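Local coordinates for protein phage integrase/site-specific recombinase (Haloarcula marismortui, PDB 3NRW) that probably binds DNA, as the N-terminal core-binding domain of a phage-integrase-type, site-specific recombinase that takes part in DNA recombination and integration, at residues R10-R15 and K84-Y89; L36-E41 and N77-T82. All coordinates share one frame; numbering follows the deposited sequence.

Interaction 1 (R10-R15 and K84-Y89); sequences REARDR and KNWLEY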
ATOM      1  N   ARG A  10       1.215  -9.325  -2.232  1.00 13.66           N
ATOM      2  CA  ARG A  10      -0.106  -9.939  -2.360  1.00 15.75           C
ATOM      3  C   ARG A  10      -0.645 -10.428  -1.013  1.00 14.38           C
ATOM      4  O   ARG A  10      -1.802 -10.172  -0.677  1.00 14.72           O
ATOM      5  CB  ARG A  10      -0.070 -11.096  -3.369  1.00 19.80           C
ATOM      6  CG  ARG A  10       0.860 -12.232  -3.000  1.00 26.87           C
ATOM      7  CD  ARG A  10       0.887 -13.286  -4.093  1.00 40.09           C
ATOM      8  NE  ARG A  10      -0.456 -13.705  -4.488  1.00 34.85           N
ATOM      9  CZ  ARG A  10      -0.701 -14.621  -5.419  1.00 47.65           C
ATOM     10  NH1 ARG A  10       0.308 -15.212  -6.045  1.00 45.50           N
ATOM     11  NH2 ARG A  10      -1.950 -14.944  -5.730  1.00 40.65           N
ATOM     12  N   GLU A  11       0.189 -11.114  -0.237  1.00 13.83           N
ATOM     13  CA  GLU A  11      -0.248 -11.613   1.066  1.00 16.61           C
ATOM     14  C   GLU A  11      -0.646 -10.460   1.985  1.00 14.94           C
ATOM     15  O   GLU A  11      -1.678 -10.517   2.661  1.00 14.36           O
ATOM     16  CB  GLU A  11       0.858 -12.423   1.741  1.00 22.21           C
ATOM     17  CG  GLU A  11       1.299 -13.648   0.974  1.00 27.85           C
ATOM     18  CD  GLU A  11       2.397 -14.392   1.695  1.00 32.71           C
ATOM     19  OE1 GLU A  11       3.410 -13.753   2.065  1.00 19.52           O
ATOM     20  OE2 GLU A  11       2.250 -15.618   1.887  1.00 42.73           O
ATOM     21  N   ALA A  12       0.183  -9.419   2.010  1.00 10.88           N
ATOM     22  CA  ALA A  12      -0.074  -8.245   2.843  1.00 13.73           C
ATOM     23  C   ALA A  12      -1.347  -7.526   2.409  1.00 15.04           C
ATOM     24  O   ALA A  12      -2.088  -6.999   3.244  1.00 14.11           O
ATOM     25  CB  ALA A  12       1.115  -7.284   2.778  1.00 17.39           C
ATOM     26  N   ARG A  13      -1.588  -7.498   1.103  1.00 13.22           N
ATOM     27  CA  ARG A  13      -2.778  -6.853   0.555  1.00 16.27           C
ATOM     28  C   ARG A  13      -4.012  -7.646   1.006  1.00 17.01           C
ATOM     29  O   ARG A  13      -4.956  -7.065   1.545  1.00 15.42           O
ATOM     30  CB  ARG A  13      -2.681  -6.797  -0.980  1.00 13.52           C
ATOM     31  CG  ARG A  13      -3.826  -6.082  -1.714  1.00 21.34           C
ATOM     32  CD  ARG A  13      -4.994  -7.026  -1.996  1.00 25.97           C
ATOM     33  NE  ARG A  13      -4.547  -8.334  -2.473  1.00 23.12           N
ATOM     34  CZ  ARG A  13      -4.060  -8.576  -3.686  1.00 29.75           C
ATOM     35  NH1 ARG A  13      -3.950  -7.598  -4.580  1.00 21.86           N
ATOM     36  NH2 ARG A  13      -3.669  -9.804  -4.001  1.00 27.31           N
ATOM     37  N   ASP A  14      -3.996  -8.965   0.809  1.00 15.79           N
ATOM     38  CA  ASP A  14      -5.131  -9.802   1.216  1.00 16.12           C
ATOM     39  C   ASP A  14      -5.383  -9.697   2.721  1.00 16.73           C
ATOM     40  O   ASP A  14      -6.532  -9.641   3.165  1.00 15.77           O
ATOM     41  CB  ASP A  14      -4.902 -11.291   0.889  1.00 16.81           C
ATOM     42  CG  ASP A  14      -4.786 -11.580  -0.605  1.00 28.24           C
ATOM     43  OD1 ASP A  14      -5.285 -10.787  -1.430  1.00 20.64           O
ATOM     44  OD2 ASP A  14      -4.204 -12.632  -0.947  1.00 23.97           O
ATOM     45  N   ARG A  15      -4.310  -9.685   3.504  1.00 14.91           N
ATOM     46  CA  ARG A  15      -4.433  -9.612   4.956  1.00 16.52           C
ATOM     47  C   ARG A  15      -5.116  -8.324   5.388  1.00 18.44           C
ATOM     48  O   ARG A  15      -5.988  -8.330   6.257  1.00 18.15           O
ATOM     49  CB  ARG A  15      -3.054  -9.707   5.611  1.00 16.53           C
ATOM     50  CG  ARG A  15      -3.099 -10.142   7.068  1.00 17.70           C
ATOM     51  CD  ARG A  15      -1.717 -10.082   7.682  1.00 22.17           C
ATOM     52  NE  ARG A  15      -1.683 -10.576   9.057  1.00 24.71           N
ATOM     53  CZ  ARG A  15      -1.499 -11.848   9.395  1.00 30.18           C
ATOM     54  NH1 ARG A  15      -1.334 -12.776   8.459  1.00 28.66           N
ATOM     55  NH2 ARG A  15      -1.454 -12.192  10.674  1.00 38.52           N
ATOM     56  N   LYS A  84      -0.856   4.551   2.686  1.00 18.63           N
ATOM     57  CA  LYS A  84      -0.383   4.967   4.001  1.00 17.63           C
ATOM     58  C   LYS A  84      -1.050   4.165   5.124  1.00 18.13           C
ATOM     59  O   LYS A  84      -0.374   3.665   6.024  1.00 17.24           O
ATOM     60  CB  LYS A  84      -0.659   6.460   4.209  1.00 22.39           C
ATOM     61  CG  LYS A  84      -0.362   6.952   5.619  1.00 33.07           C
ATOM     62  CD  LYS A  84       1.127   7.083   5.857  1.00 39.30           C
ATOM     63  CE  LYS A  84       1.584   8.524   5.691  1.00 37.35           C
ATOM     64  NZ  LYS A  84       1.103   9.383   6.811  1.00 40.79           N
ATOM     65  N   ASN A  85      -2.373   4.051   5.076  1.00 17.68           N
ATOM     66  CA  ASN A  85      -3.097   3.312   6.105  1.00 18.54           C
ATOM     67  C   ASN A  85      -2.705   1.843   6.100  1.00 18.85           C
ATOM     68  O   ASN A  85      -2.661   1.187   7.147  1.00 18.59           O
ATOM     69  CB  ASN A  85      -4.604   3.439   5.899  1.00 17.89           C
ATOM     70  CG  ASN A  85      -5.072   4.870   5.977  1.00 21.71           C
ATOM     71  OD1 ASN A  85      -4.428   5.705   6.610  1.00 29.55           O
ATOM     72  ND2 ASN A  85      -6.198   5.164   5.345  1.00 26.02           N
ATOM     73  N   TRP A  86      -2.425   1.326   4.912  1.00 17.21           N
ATOM     74  CA  TRP A  86      -2.026  -0.063   4.776  1.00 15.15           C
ATOM     75  C   TRP A  86      -0.703  -0.287   5.497  1.00 13.38           C
ATOM     76  O   TRP A  86      -0.579  -1.220   6.292  1.00 14.26           O
ATOM     77  CB  TRP A  86      -1.907  -0.408   3.295  1.00 11.36           C
ATOM     78  CG  TRP A  86      -1.493  -1.800   2.981  1.00 14.91           C
ATOM     79  CD1 TRP A  86      -1.787  -2.936   3.676  1.00 16.57           C
ATOM     80  CD2 TRP A  86      -0.796  -2.216   1.804  1.00 13.97           C
ATOM     81  NE1 TRP A  86      -1.321  -4.048   2.993  1.00 17.64           N
ATOM     82  CE2 TRP A  86      -0.714  -3.627   1.841  1.00 16.30           C
ATOM     83  CE3 TRP A  86      -0.243  -1.530   0.717  1.00 16.38           C
ATOM     84  CZ2 TRP A  86      -0.095  -4.363   0.824  1.00  9.65           C
ATOM     85  CZ3 TRP A  86       0.376  -2.266  -0.296  1.00 16.19           C
ATOM     86  CH2 TRP A  86       0.440  -3.667  -0.233  1.00 14.33           C
ATOM     87  N   LEU A  87       0.278   0.573   5.239  1.00 14.47           N
ATOM     88  CA  LEU A  87       1.573   0.436   5.886  1.00 14.29           C
ATOM     89  C   LEU A  87       1.482   0.610   7.402  1.00 16.23           C
ATOM     90  O   LEU A  87       2.251  -0.005   8.140  1.00 17.22           O
ATOM     91  CB  LEU A  87       2.580   1.423   5.291  1.00 19.70           C
ATOM     92  CG  LEU A  87       2.888   1.195   3.805  1.00 17.04           C
ATOM     93  CD1 LEU A  87       3.977   2.153   3.362  1.00 20.68           C
ATOM     94  CD2 LEU A  87       3.329  -0.253   3.572  1.00 20.44           C
ATOM     95  N   GLU A  88       0.551   1.439   7.870  1.00 18.25           N
ATOM     96  CA  GLU A  88       0.386   1.631   9.314  1.00 19.33           C
ATOM     97  C   GLU A  88      -0.057   0.307   9.926  1.00 15.78           C
ATOM     98  O   GLU A  88       0.410  -0.077  10.996  1.00 19.03           O
ATOM     99  CB  GLU A  88      -0.657   2.716   9.608  1.00 18.33           C
ATOM    100  CG  GLU A  88      -0.284   4.074   9.036  1.00 23.74           C
ATOM    101  CD  GLU A  88      -1.195   5.196   9.508  1.00 28.65           C
ATOM    102  OE1 GLU A  88      -2.413   4.961   9.647  1.00 28.44           O
ATOM    103  OE2 GLU A  88      -0.691   6.319   9.714  1.00 28.04           O
ATOM    104  N   TYR A  89      -0.961  -0.388   9.240  1.00 15.35           N
ATOM    105  CA  TYR A  89      -1.445  -1.681   9.707  1.00 16.02           C
ATOM    106  C   TYR A  89      -0.282  -2.664   9.759  1.00 18.28           C
ATOM    107  O   TYR A  89      -0.080  -3.351  10.761  1.00 17.39           O
ATOM    108  CB  TYR A  89      -2.536  -2.221   8.772  1.00 15.99           C
ATOM    109  CG  TYR A  89      -2.877  -3.678   8.989  1.00 12.37           C
ATOM    110  CD1 TYR A  89      -3.366  -4.127  10.217  1.00 17.91           C
ATOM    111  CD2 TYR A  89      -2.704  -4.616   7.968  1.00 18.22           C
ATOM    112  CE1 TYR A  89      -3.672  -5.469  10.423  1.00 21.92           C
ATOM    113  CE2 TYR A  89      -3.007  -5.959   8.165  1.00 22.21           C
ATOM    114  CZ  TYR A  89      -3.491  -6.380   9.398  1.00 21.90           C
ATOM    115  OH  TYR A  89      -3.789  -7.709   9.612  1.00 22.07           O
TER
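Trp86 carries its CG anti to the backbone N (chi1 180°), which turns the indole toward helix 9-20, where it reaches Ala12 and Arg13. Tyr89, one turn further on, has a similar first torsion and points its phenol the same way, to Arg15. The two short helical segments run almost perpendicular, at 95°, with axes 10.7 Å apart, a separation wide enough for the indole to bridge. Its nitrogen does so with a hydrogen bond: Trp86 NE1 donates to Ala12 O at 3.1 Å. The N-H...O angle of 157° makes this fairly straight, but the donor stands above the carbonyl plane. Ala12 O lies close to the plane of the indole, at its edge. The bond satisfies the buried indole N-H and limits rotation of the ring. Beside it, the benzo edge packs on the helix: Trp86 CZ2 lies 3.7 Å from Ala12 CB and 3.5 Å from Arg13 N. The Arg13 chain then bends away, and its NE makes a salt bridge with Asp14 OD1 at 2.8 Å. At the more exposed border, Tyr89 OH rests 3.6 Å from Arg15 CG, a van der Waals contact in which the two side chains cross at about a right angle. Around this contact, Tyr16 meets the Trp86 ring, His19 stacks on Tyr89, and Met51 of a loop touches both Ala12 and Trp86. Arg13 leans on Leu36 and Val40, so helix 26-45 closes the flank of the joint between helices 9-20 and 73-92.

Interaction 2 (L36-E41 and N77-T82); sequences LKHFVE and NGEMQT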
ATOM      1  N   LEU A  36      -4.895  -0.627  -4.086  1.00 14.34           N
ATOM      2  CA  LEU A  36      -3.709  -1.416  -3.785  1.00 13.79           C
ATOM      3  C   LEU A  36      -3.318  -2.365  -4.899  1.00 17.53           C
ATOM      4  O   LEU A  36      -2.187  -2.845  -4.933  1.00 13.43           O
ATOM      5  CB  LEU A  36      -3.906  -2.182  -2.480  1.00 13.13           C
ATOM      6  CG  LEU A  36      -4.060  -1.279  -1.253  1.00 19.39           C
ATOM      7  CD1 LEU A  36      -4.183  -2.125   0.002  1.00 20.35           C
ATOM      8  CD2 LEU A  36      -2.852  -0.345  -1.150  1.00 19.41           C
ATOM      9  N   LYS A  37      -4.244  -2.638  -5.815  1.00 14.50           N
ATOM     10  CA  LYS A  37      -3.926  -3.524  -6.925  1.00 15.64           C
ATOM     11  C   LYS A  37      -2.759  -2.938  -7.712  1.00 14.66           C
ATOM     12  O   LYS A  37      -1.879  -3.666  -8.168  1.00 11.83           O
ATOM     13  CB  LYS A  37      -5.138  -3.701  -7.845  1.00 15.64           C
ATOM     14  CG  LYS A  37      -4.871  -4.610  -9.043  1.00 24.74           C
ATOM     15  CD  LYS A  37      -6.076  -4.655  -9.968  1.00 24.92           C
ATOM     16  CE  LYS A  37      -5.759  -5.398 -11.254  1.00 35.82           C
ATOM     17  NZ  LYS A  37      -6.910  -5.385 -12.201  1.00 47.31           N
ATOM     18  N   HIS A  38      -2.743  -1.617  -7.864  1.00 12.10           N
ATOM     19  CA  HIS A  38      -1.672  -0.971  -8.606  1.00 13.61           C
ATOM     20  C   HIS A  38      -0.339  -1.167  -7.915  1.00 12.23           C
ATOM     21  O   HIS A  38       0.687  -1.360  -8.566  1.00 14.89           O
ATOM     22  CB  HIS A  38      -1.946   0.523  -8.775  1.00 13.13           C
ATOM     23  CG  HIS A  38      -3.181   0.812  -9.564  1.00 16.79           C
ATOM     24  ND1 HIS A  38      -4.371   1.188  -8.974  1.00 27.27           N
ATOM     25  CD2 HIS A  38      -3.434   0.709 -10.888  1.00 14.70           C
ATOM     26  CE1 HIS A  38      -5.302   1.301  -9.905  1.00 15.25           C
ATOM     27  NE2 HIS A  38      -4.758   1.015 -11.074  1.00 21.14           N
ATOM     28  N   PHE A  39      -0.351  -1.119  -6.592  1.00 11.91           N
ATOM     29  CA  PHE A  39       0.886  -1.286  -5.858  1.00 11.52           C
ATOM     30  C   PHE A  39       1.402  -2.720  -5.918  1.00 12.68           C
ATOM     31  O   PHE A  39       2.595  -2.947  -6.114  1.00 14.22           O
ATOM     32  CB  PHE A  39       0.714  -0.873  -4.402  1.00 12.88           C
ATOM     33  CG  PHE A  39       1.992  -0.916  -3.632  1.00 13.33           C
ATOM     34  CD1 PHE A  39       2.417  -2.095  -3.032  1.00 14.97           C
ATOM     35  CD2 PHE A  39       2.824   0.191  -3.605  1.00 15.30           C
ATOM     36  CE1 PHE A  39       3.659  -2.172  -2.416  1.00 16.33           C
ATOM     37  CE2 PHE A  39       4.068   0.126  -2.991  1.00 20.34           C
ATOM     38  CZ  PHE A  39       4.487  -1.058  -2.401  1.00 17.22           C
ATOM     39  N   VAL A  40       0.508  -3.685  -5.747  1.00 10.88           N
ATOM     40  CA  VAL A  40       0.921  -5.081  -5.778  1.00 12.95           C
ATOM     41  C   VAL A  40       1.553  -5.455  -7.115  1.00 12.64           C
ATOM     42  O   VAL A  40       2.611  -6.084  -7.142  1.00 15.54           O
ATOM     43  CB  VAL A  40      -0.263  -6.025  -5.478  1.00 14.55           C
ATOM     44  CG1 VAL A  40       0.169  -7.478  -5.636  1.00 12.91           C
ATOM     45  CG2 VAL A  40      -0.755  -5.785  -4.056  1.00 15.57           C
ATOM     46  N   GLU A  41       0.926  -5.067  -8.224  1.00 13.27           N
ATOM     47  CA  GLU A  41       1.488  -5.389  -9.534  1.00 16.06           C
ATOM     48  C   GLU A  41       2.827  -4.684  -9.733  1.00 15.33           C
ATOM     49  O   GLU A  41       3.779  -5.281 -10.234  1.00 12.73           O
ATOM     50  CB  GLU A  41       0.508  -5.011 -10.653  1.00 20.64           C
ATOM     51  CG  GLU A  41      -0.128  -3.644 -10.505  1.00 41.21           C
ATOM     52  CD  GLU A  41      -1.035  -3.294 -11.670  1.00 49.37           C
ATOM     53  OE1 GLU A  41      -0.549  -3.314 -12.822  1.00 51.86           O
ATOM     54  OE2 GLU A  41      -2.226  -2.988 -11.436  1.00 36.91           O
ATOM     55  N   ASN A  77      -4.495  11.012  -4.526  1.00 24.69           N
ATOM     56  CA  ASN A  77      -4.417  11.310  -3.101  1.00 30.62           C
ATOM     57  C   ASN A  77      -5.063  10.197  -2.278  1.00 27.22           C
ATOM     58  O   ASN A  77      -4.510   9.766  -1.266  1.00 24.63           O
ATOM     59  CB  ASN A  77      -5.119  12.638  -2.796  1.00 28.64           C
ATOM     60  CG  ASN A  77      -4.451  13.828  -3.465  1.00 40.96           C
ATOM     61  OD1 ASN A  77      -4.878  14.971  -3.286  1.00 52.79           O
ATOM     62  ND2 ASN A  77      -3.403  13.567  -4.240  1.00 49.17           N
ATOM     63  N   GLY A  78      -6.236   9.745  -2.716  1.00 20.80           N
ATOM     64  CA  GLY A  78      -6.943   8.695  -2.006  1.00 24.62           C
ATOM     65  C   GLY A  78      -6.194   7.381  -2.082  1.00 25.66           C
ATOM     66  O   GLY A  78      -6.283   6.539  -1.186  1.00 27.17           O
ATOM     67  N   GLU A  79      -5.445   7.216  -3.164  1.00 22.81           N
ATOM     68  CA  GLU A  79      -4.661   6.014  -3.380  1.00 18.99           C
ATOM     69  C   GLU A  79      -3.462   6.004  -2.442  1.00 21.04           C
ATOM     70  O   GLU A  79      -3.137   4.978  -1.834  1.00 20.66           O
ATOM     71  CB  GLU A  79      -4.181   5.979  -4.825  1.00 25.93           C
ATOM     72  CG  GLU A  79      -3.770   4.622  -5.298  1.00 34.95           C
ATOM     73  CD  GLU A  79      -3.285   4.642  -6.721  1.00 24.66           C
ATOM     74  OE1 GLU A  79      -4.047   5.082  -7.608  1.00 25.48           O
ATOM     75  OE2 GLU A  79      -2.133   4.224  -6.946  1.00 32.59           O
HETATM   76  N   MSE A  80      -2.796   7.146  -2.323  1.00 18.71           N
HETATM   77  CA  MSE A  80      -1.633   7.232  -1.448  1.00 16.97           C
HETATM   78  C   MSE A  80      -2.053   7.132   0.016  1.00 19.43           C
HETATM   79  O   MSE A  80      -1.316   6.589   0.839  1.00 18.95           O
HETATM   80  CB  MSE A  80      -0.862   8.539  -1.692  1.00 18.25           C
HETATM   81  CG  MSE A  80      -0.199   8.644  -3.078  1.00 17.95           C
HETATM   82 SE   MSE A  80       0.990   7.166  -3.475  1.00 30.61          SE
HETATM   83  CE  MSE A  80       2.411   7.500  -2.183  1.00 26.15           C
ATOM     84  N   GLN A  81      -3.234   7.654   0.333  1.00 20.21           N
ATOM     85  CA  GLN A  81      -3.751   7.611   1.699  1.00 21.99           C
ATOM     86  C   GLN A  81      -4.043   6.166   2.101  1.00 21.39           C
ATOM     87  O   GLN A  81      -3.787   5.758   3.237  1.00 19.10           O
ATOM     88  CB  GLN A  81      -5.025   8.446   1.818  1.00 26.78           C
ATOM     89  CG  GLN A  81      -5.644   8.422   3.204  1.00 31.59           C
ATOM     90  CD  GLN A  81      -4.703   8.955   4.266  1.00 32.55           C
ATOM     91  OE1 GLN A  81      -4.322  10.126   4.244  1.00 28.84           O
ATOM     92  NE2 GLN A  81      -4.312   8.092   5.200  1.00 32.27           N
ATOM     93  N   THR A  82      -4.595   5.395   1.170  1.00 20.50           N
ATOM     94  CA  THR A  82      -4.880   4.002   1.459  1.00 16.57           C
ATOM     95  C   THR A  82      -3.548   3.278   1.596  1.00 13.69           C
ATOM     96  O   THR A  82      -3.401   2.413   2.450  1.00 15.91           O
ATOM     97  CB  THR A  82      -5.746   3.345   0.360  1.00 18.52           C
ATOM     98  OG1 THR A  82      -7.111   3.762   0.515  1.00 18.51           O
ATOM     99  CG2 THR A  82      -5.678   1.826   0.460  1.00 17.74           C
TER
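Leu36 and Glu79 mark the nearest backbone approach of the two helical segments, their CA atoms 7.5 Å apart. Both segments keep regular i to i+4 bonding: Val40 N donates to Leu36 O at 2.9 Å, and Thr82 N to Gly78 O at 3.1 Å. Two side chains one turn apart on segment 77-82, Glu79 and Thr82, make the contacts with segment 36-41. Thr82 has its methyl anti to the backbone N, and this CG2 lies 3.9 Å from both Leu36 CG and Leu36 CD2, a buried apolar contact. Its hydroxyl is engaged separately, in a hydrogen bond with Arg35. The extended Glu79 chain brings its carboxylate beside His38, crossing that side chain at about a right angle, while the carboxylate and imidazole planes are only 17° apart. Glu79 OE1 stays 4.1 Å from His38 ND1, too far for a direct bond; Glu79 OE2 instead forms a salt bridge with Arg66. Since Arg66 and Tyr62 also touch His38, helix 56-67 covers the Glu79 side of the contact. On the Leu36 side, Arg13 and Tyr16 of helix 9-20 close in, placing the joint between helices 26-45 and 73-92 in the core of the helical bundle.

Overall arrangement
Interactions 1 and 2 have centres about 10 Å apart and share helix 73-92, which meets helix 9-20 through residues 84-89 in interaction 1 and helix 26-45 through residues 77-82 in interaction 2, with Trp86 reaching helix 26-45 as well. Along the chain, segments 36-41 and 77-82 both fall between the partners of interaction 1, so the last helix returns to pack on the first two. The contacts touch directly: Trp86 CZ3 lies 3.4 Å from Phe39 CD1, the ring planes about 85° apart, and Trp86 CE3 lies 3.4 Å from Leu36 CD2. Trp86 thus joins three helices in one core. All four segments belong to the core-binding region, which in tyrosine recombinases generally helps to grip DNA.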